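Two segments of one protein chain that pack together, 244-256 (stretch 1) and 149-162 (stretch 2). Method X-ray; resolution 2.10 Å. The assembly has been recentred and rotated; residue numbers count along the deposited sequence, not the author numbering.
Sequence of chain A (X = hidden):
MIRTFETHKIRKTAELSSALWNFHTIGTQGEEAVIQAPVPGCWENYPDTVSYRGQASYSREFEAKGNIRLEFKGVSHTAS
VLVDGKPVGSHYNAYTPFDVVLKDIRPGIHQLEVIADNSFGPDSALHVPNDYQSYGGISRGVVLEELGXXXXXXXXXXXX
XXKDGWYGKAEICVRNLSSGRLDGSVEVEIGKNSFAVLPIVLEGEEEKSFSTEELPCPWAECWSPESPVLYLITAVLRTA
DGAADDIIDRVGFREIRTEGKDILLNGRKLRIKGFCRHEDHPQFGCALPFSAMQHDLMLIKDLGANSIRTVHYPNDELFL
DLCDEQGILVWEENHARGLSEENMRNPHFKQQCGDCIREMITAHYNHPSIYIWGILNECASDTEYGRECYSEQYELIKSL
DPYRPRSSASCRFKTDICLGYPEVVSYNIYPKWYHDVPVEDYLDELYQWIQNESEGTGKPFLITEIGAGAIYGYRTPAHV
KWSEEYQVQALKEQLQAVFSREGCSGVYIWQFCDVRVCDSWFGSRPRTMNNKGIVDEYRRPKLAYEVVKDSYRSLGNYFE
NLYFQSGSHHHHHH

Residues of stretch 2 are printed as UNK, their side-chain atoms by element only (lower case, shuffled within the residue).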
# COMPACT_ATOMS: atom_id res chain seq x y z
N ALA A 244 25.96 43.21 -33.10
CA ALA A 244 24.55 43.53 -33.25
C ALA A 244 23.62 42.34 -32.86
O ALA A 244 22.48 42.56 -32.41
CB ALA A 244 24.28 43.98 -34.67
N ASP A 245 24.08 41.10 -33.01
CA ASP A 245 23.31 39.94 -32.54
C ASP A 245 24.27 38.79 -32.27
O ASP A 245 25.36 38.73 -32.85
CB ASP A 245 22.23 39.52 -33.55
CG ASP A 245 21.33 38.39 -33.01
OD1 ASP A 245 20.83 38.53 -31.88
OD2 ASP A 245 21.14 37.38 -33.73
N ASP A 246 23.85 37.87 -31.40
CA ASP A 246 24.65 36.68 -31.13
C ASP A 246 23.77 35.44 -31.00
O ASP A 246 22.54 35.51 -30.91
CB ASP A 246 25.53 36.83 -29.88
CG ASP A 246 24.75 36.97 -28.58
OD1 ASP A 246 23.49 37.14 -28.58
OD2 ASP A 246 25.41 36.92 -27.52
N ILE A 247 24.44 34.29 -31.02
CA ILE A 247 23.89 33.02 -30.55
C ILE A 247 25.03 32.27 -29.90
O ILE A 247 26.17 32.31 -30.38
CB ILE A 247 23.24 32.21 -31.69
CG1 ILE A 247 22.43 31.05 -31.13
CG2 ILE A 247 24.29 31.70 -32.66
CD1 ILE A 247 21.42 30.51 -32.09
N ILE A 248 24.75 31.64 -28.76
CA ILE A 248 25.73 30.84 -28.03
C ILE A 248 25.15 29.43 -27.85
O ILE A 248 23.99 29.28 -27.46
CB ILE A 248 26.08 31.47 -26.67
CG1 ILE A 248 26.47 32.94 -26.85
CG2 ILE A 248 27.20 30.72 -26.02
CD1 ILE A 248 26.65 33.70 -25.53
N ASP A 249 25.96 28.41 -28.15
CA ASP A 249 25.55 27.02 -27.96
C ASP A 249 26.68 26.26 -27.26
O ASP A 249 27.67 26.88 -26.85
CB ASP A 249 25.18 26.38 -29.30
CG ASP A 249 23.99 25.41 -29.18
OD1 ASP A 249 24.00 24.56 -28.26
OD2 ASP A 249 23.06 25.51 -30.00
N ARG A 250 26.54 24.95 -27.09
CA ARG A 250 27.60 24.14 -26.50
C ARG A 250 27.89 22.92 -27.37
O ARG A 250 26.98 22.32 -27.93
CB ARG A 250 27.25 23.65 -25.10
CG ARG A 250 27.64 24.60 -24.01
CD ARG A 250 27.70 23.91 -22.67
NE ARG A 250 26.53 23.06 -22.48
CZ ARG A 250 26.07 22.67 -21.29
NH1 ARG A 250 26.67 23.07 -20.18
NH2 ARG A 250 25.01 21.89 -21.23
N VAL A 251 29.17 22.56 -27.45
CA VAL A 251 29.61 21.45 -28.28
C VAL A 251 30.52 20.55 -27.46
O VAL A 251 31.04 20.94 -26.41
CB VAL A 251 30.34 21.92 -29.57
CG1 VAL A 251 29.47 22.88 -30.37
CG2 VAL A 251 31.67 22.55 -29.23
N GLY A 252 30.65 19.32 -27.94
CA GLY A 252 31.68 18.42 -27.46
C GLY A 252 32.31 17.73 -28.65
O GLY A 252 31.66 17.52 -29.68
N PHE A 253 33.60 17.43 -28.53
CA PHE A 253 34.37 16.82 -29.61
C PHE A 253 34.34 15.30 -29.41
O PHE A 253 35.12 14.75 -28.62
CB PHE A 253 35.81 17.35 -29.63
CG PHE A 253 35.94 18.75 -30.21
CD1 PHE A 253 36.33 18.94 -31.53
CD2 PHE A 253 35.68 19.88 -29.42
CE1 PHE A 253 36.45 20.23 -32.06
CE2 PHE A 253 35.79 21.16 -29.96
CZ PHE A 253 36.18 21.34 -31.28
N ARG A 254 33.43 14.62 -30.10
CA ARG A 254 33.40 13.17 -30.10
C ARG A 254 32.97 12.68 -31.47
O ARG A 254 32.23 13.36 -32.19
CB ARG A 254 32.45 12.61 -29.02
CG ARG A 254 31.01 13.14 -29.08
CD ARG A 254 30.13 12.16 -29.79
NE ARG A 254 28.79 12.65 -30.06
CZ ARG A 254 28.38 13.12 -31.23
NH1 ARG A 254 29.23 13.20 -32.25
NH2 ARG A 254 27.12 13.50 -31.39
N GLU A 255 33.42 11.48 -31.82
CA GLU A 255 33.03 10.84 -33.06
C GLU A 255 32.10 9.67 -32.75
O GLU A 255 32.37 8.88 -31.85
CB GLU A 255 34.25 10.34 -33.84
CG GLU A 255 33.90 9.71 -35.17
CD GLU A 255 35.13 9.12 -35.88
OE1 GLU A 255 35.58 9.73 -36.87
OE2 GLU A 255 35.66 8.07 -35.43
N ILE A 256 31.02 9.56 -33.51
CA ILE A 256 30.14 8.41 -33.42
C ILE A 256 30.01 7.84 -34.83
O ILE A 256 29.63 8.55 -35.76
CB ILE A 256 28.76 8.76 -32.83
CG1 ILE A 256 27.90 7.51 -32.75
CG2 ILE A 256 28.04 9.81 -33.64
CD1 ILE A 256 28.34 6.58 -31.67
N UNK A 149 17.37 44.28 -37.15
CA UNK A 149 17.06 44.06 -38.55
C UNK A 149 17.32 42.63 -39.00
O UNK A 149 16.70 42.19 -39.97
c UNK A 149 17.87 45.03 -39.42
o UNK A 149 15.05 46.54 -38.97
c UNK A 149 16.00 46.68 -39.78
c UNK A 149 17.43 46.48 -39.29
o UNK A 149 15.82 46.98 -40.99
N UNK A 150 18.19 41.90 -38.30
CA UNK A 150 18.53 40.53 -38.66
C UNK A 150 19.05 39.80 -37.43
O UNK A 150 19.55 40.43 -36.49
c UNK A 150 19.56 40.48 -39.79
N UNK A 151 18.94 38.47 -37.44
CA UNK A 151 19.32 37.68 -36.28
C UNK A 151 19.81 36.29 -36.69
O UNK A 151 19.51 35.80 -37.78
o UNK A 151 13.82 34.33 -37.03
c UNK A 151 17.01 36.68 -35.76
c UNK A 151 18.16 37.55 -35.29
c UNK A 151 14.97 36.42 -37.02
c UNK A 151 15.83 34.55 -35.77
c UNK A 151 16.03 37.20 -36.59
c UNK A 151 16.89 35.35 -35.34
c UNK A 151 14.88 35.09 -36.60
N UNK A 152 20.54 35.67 -35.78
CA UNK A 152 21.07 34.32 -35.97
C UNK A 152 20.00 33.30 -35.59
O UNK A 152 19.63 33.18 -34.41
c UNK A 152 23.69 34.92 -37.09
c UNK A 152 24.73 34.98 -34.82
c UNK A 152 22.34 34.15 -35.14
c UNK A 152 23.43 35.12 -35.60
N UNK A 153 19.52 32.55 -36.58
CA UNK A 153 18.46 31.57 -36.36
C UNK A 153 18.97 30.28 -35.71
O UNK A 153 18.31 29.72 -34.83
c UNK A 153 17.77 31.28 -37.69
o UNK A 153 17.04 30.07 -37.63
N UNK A 154 20.15 29.79 -36.11
CA UNK A 154 20.79 28.65 -35.46
C UNK A 154 22.24 28.57 -35.92
O UNK A 154 22.63 29.21 -36.91
c UNK A 154 19.77 26.99 -37.23
c UNK A 154 22.61 25.58 -39.37
c UNK A 154 21.86 25.46 -40.55
c UNK A 154 19.96 26.31 -39.42
c UNK A 154 20.54 25.81 -40.59
n UNK A 154 18.68 26.75 -39.18
c UNK A 154 20.68 26.45 -38.21
c UNK A 154 18.58 27.14 -37.87
c UNK A 154 22.04 26.08 -38.20
c UNK A 154 20.07 27.31 -35.75
N UNK A 155 23.04 27.81 -35.17
CA UNK A 155 24.41 27.44 -35.53
C UNK A 155 24.58 25.93 -35.28
O UNK A 155 24.16 25.42 -34.24
c UNK A 155 25.14 28.21 -33.24
c UNK A 155 27.92 28.76 -34.52
c UNK A 155 25.44 28.26 -34.73
c UNK A 155 26.87 27.78 -35.01
N UNK A 156 25.17 25.22 -36.25
CA UNK A 156 25.45 23.79 -36.16
C UNK A 156 26.94 23.56 -36.29
O UNK A 156 27.54 23.92 -37.31
n UNK A 156 22.40 22.49 -38.07
c UNK A 156 22.44 23.42 -36.09
c UNK A 156 24.72 23.00 -37.25
n UNK A 156 21.14 23.18 -36.47
c UNK A 156 23.24 22.99 -37.10
c UNK A 156 21.15 22.62 -37.67
N UNK A 157 27.53 22.93 -35.29
CA UNK A 157 28.95 22.60 -35.28
C UNK A 157 29.10 21.09 -35.41
O UNK A 157 28.38 20.33 -34.75
c UNK A 157 31.06 22.66 -33.88
c UNK A 157 31.41 21.55 -33.13
c UNK A 157 33.37 22.98 -34.47
c UNK A 157 33.72 21.88 -33.70
c UNK A 157 32.05 23.37 -34.55
c UNK A 157 32.74 21.16 -33.03
c UNK A 157 29.62 23.07 -33.99
N UNK A 158 30.04 20.66 -36.24
CA UNK A 158 30.32 19.25 -36.49
C UNK A 158 31.79 18.97 -36.21
O UNK A 158 32.66 19.54 -36.90
o UNK A 158 28.72 19.42 -38.31
c UNK A 158 29.98 17.35 -38.11
c UNK A 158 29.99 18.87 -37.94
N UNK A 159 32.12 18.11 -35.25
CA UNK A 159 33.52 17.68 -35.08
C UNK A 159 33.87 16.54 -36.02
O UNK A 159 33.02 15.74 -36.42
c UNK A 159 33.57 17.23 -33.62
c UNK A 159 32.17 16.68 -33.38
c UNK A 159 31.23 17.52 -34.23
N UNK A 160 35.16 16.48 -36.38
CA UNK A 160 35.74 15.44 -37.21
C UNK A 160 37.03 14.96 -36.57
O UNK A 160 37.88 15.77 -36.20
c UNK A 160 32.58 17.20 -40.81
c UNK A 160 32.86 15.86 -40.69
c UNK A 160 33.42 18.14 -40.22
c UNK A 160 33.98 15.46 -39.99
c UNK A 160 34.54 17.72 -39.52
c UNK A 160 34.83 16.38 -39.40
c UNK A 160 36.04 15.93 -38.64
N UNK A 161 37.18 13.64 -36.42
CA UNK A 161 38.42 13.05 -35.93
C UNK A 161 39.25 12.63 -37.15
O UNK A 161 38.88 11.69 -37.86
c UNK A 161 40.14 12.27 -33.49
c UNK A 161 39.04 10.03 -33.56
c UNK A 161 39.40 11.26 -34.36
c UNK A 161 38.15 11.86 -35.01
N UNK A 162 40.34 13.34 -37.39
CA UNK A 162 41.27 13.01 -38.46
C UNK A 162 42.49 12.29 -37.88
O UNK A 162 42.68 12.22 -36.67
n UNK A 162 38.64 14.81 -41.41
c UNK A 162 39.61 14.09 -40.58
c UNK A 162 37.45 14.33 -41.77
c UNK A 162 41.71 14.27 -39.21
n UNK A 162 37.05 13.12 -41.37
c UNK A 162 40.58 15.02 -39.87
n UNK A 162 36.65 15.07 -42.53
O HOH W 1 21.57 26.62 -32.78
O HOH W 2 35.10 12.06 -37.81

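Position 149 carries three carbons, the third bearing two oxygens, and reaches nothing on stretch 1: E149, an exposed lead-in to the strand. Position 150 has a single carbon set sideways, so it is A150; its backbone O lies 4.1 Å from CB of D245.

At 151 one carbon leads to a six-carbon ring bearing an oxygen: Y151. Its ring leads away from stretch 1, and the near part is the backbone, with CA 3.1 Å from OD2 of D245. Position 152 shows four carbons forked at the second, which is L152. Its backbone N donates to OD2 of D245 at 2.7 Å with an angle of 163°, the one direct hydrogen bond of the contact, made by a side chain reaching across to a main-chain amide. Beyond it, CD1 of L152 sits 4.0 Å from CG2 of I247.

Position 153, one carbon and one oxygen pointing away, is S153. Position 154 has one carbon and then fused five- and six-membered rings with eight carbons and a nitrogen: W154, also pointing away, leaving its CA 3.9 Å from CD1 of I247. Position 155 holds four carbons forked at the first, one arm two carbons long, so I155 is read. Its CG2 meets CG2 of I247 at 3.6 Å, while its backbone N donates at 3.0 Å to the O of water 1, which in turn has only a weak bond to OD2 of D249.

Position 156, a five-membered ring of three carbons and two nitrogens on one carbon, is H156 and makes no contact. At 157 a plain six-carbon ring on one carbon points toward stretch 1: F157. Its CD2 lies 3.6 Å from CG1 of V251, and its CZ approaches CZ of F253 at 3.5 Å. The rings form an offset edge-to-face pair, centroids 5.3 Å apart and planes at 69°, with the edge of F157 toward the face of F253.

Position 158, one carbon carrying an oxygen and a carbon, is T158, pointing away. At 159 three carbons close onto the backbone N, giving P159; its CB is 3.9 Å from CD1 of F253 and its CG 3.5 Å from the O of R254. Lacking an amide hydrogen, it offers carbon surface here instead. Position 160 is a ring of six carbons on one carbon, F160, pointing away. Position 161, four carbons forked at the second, is L161: CB lies 3.8 Å from OE1 of E255, and water 2 accepts from its N and donates to that same OE1. Position 162, three carbons, a nitrogen and a carbon with two more nitrogens, is R162, pointing away.

The rule is side-chain packing between two nearly parallel strands, their axes 15° apart and 6.1 Å at closest approach. From 155 to 161 the odd positions face stretch 1 and the even ones turn away. Acids address the amides of 152, 155 and 161, directly or through water, and apolar groups fill the middle.

Stretch 2 149-162: EAYLSWIHFTPFLR
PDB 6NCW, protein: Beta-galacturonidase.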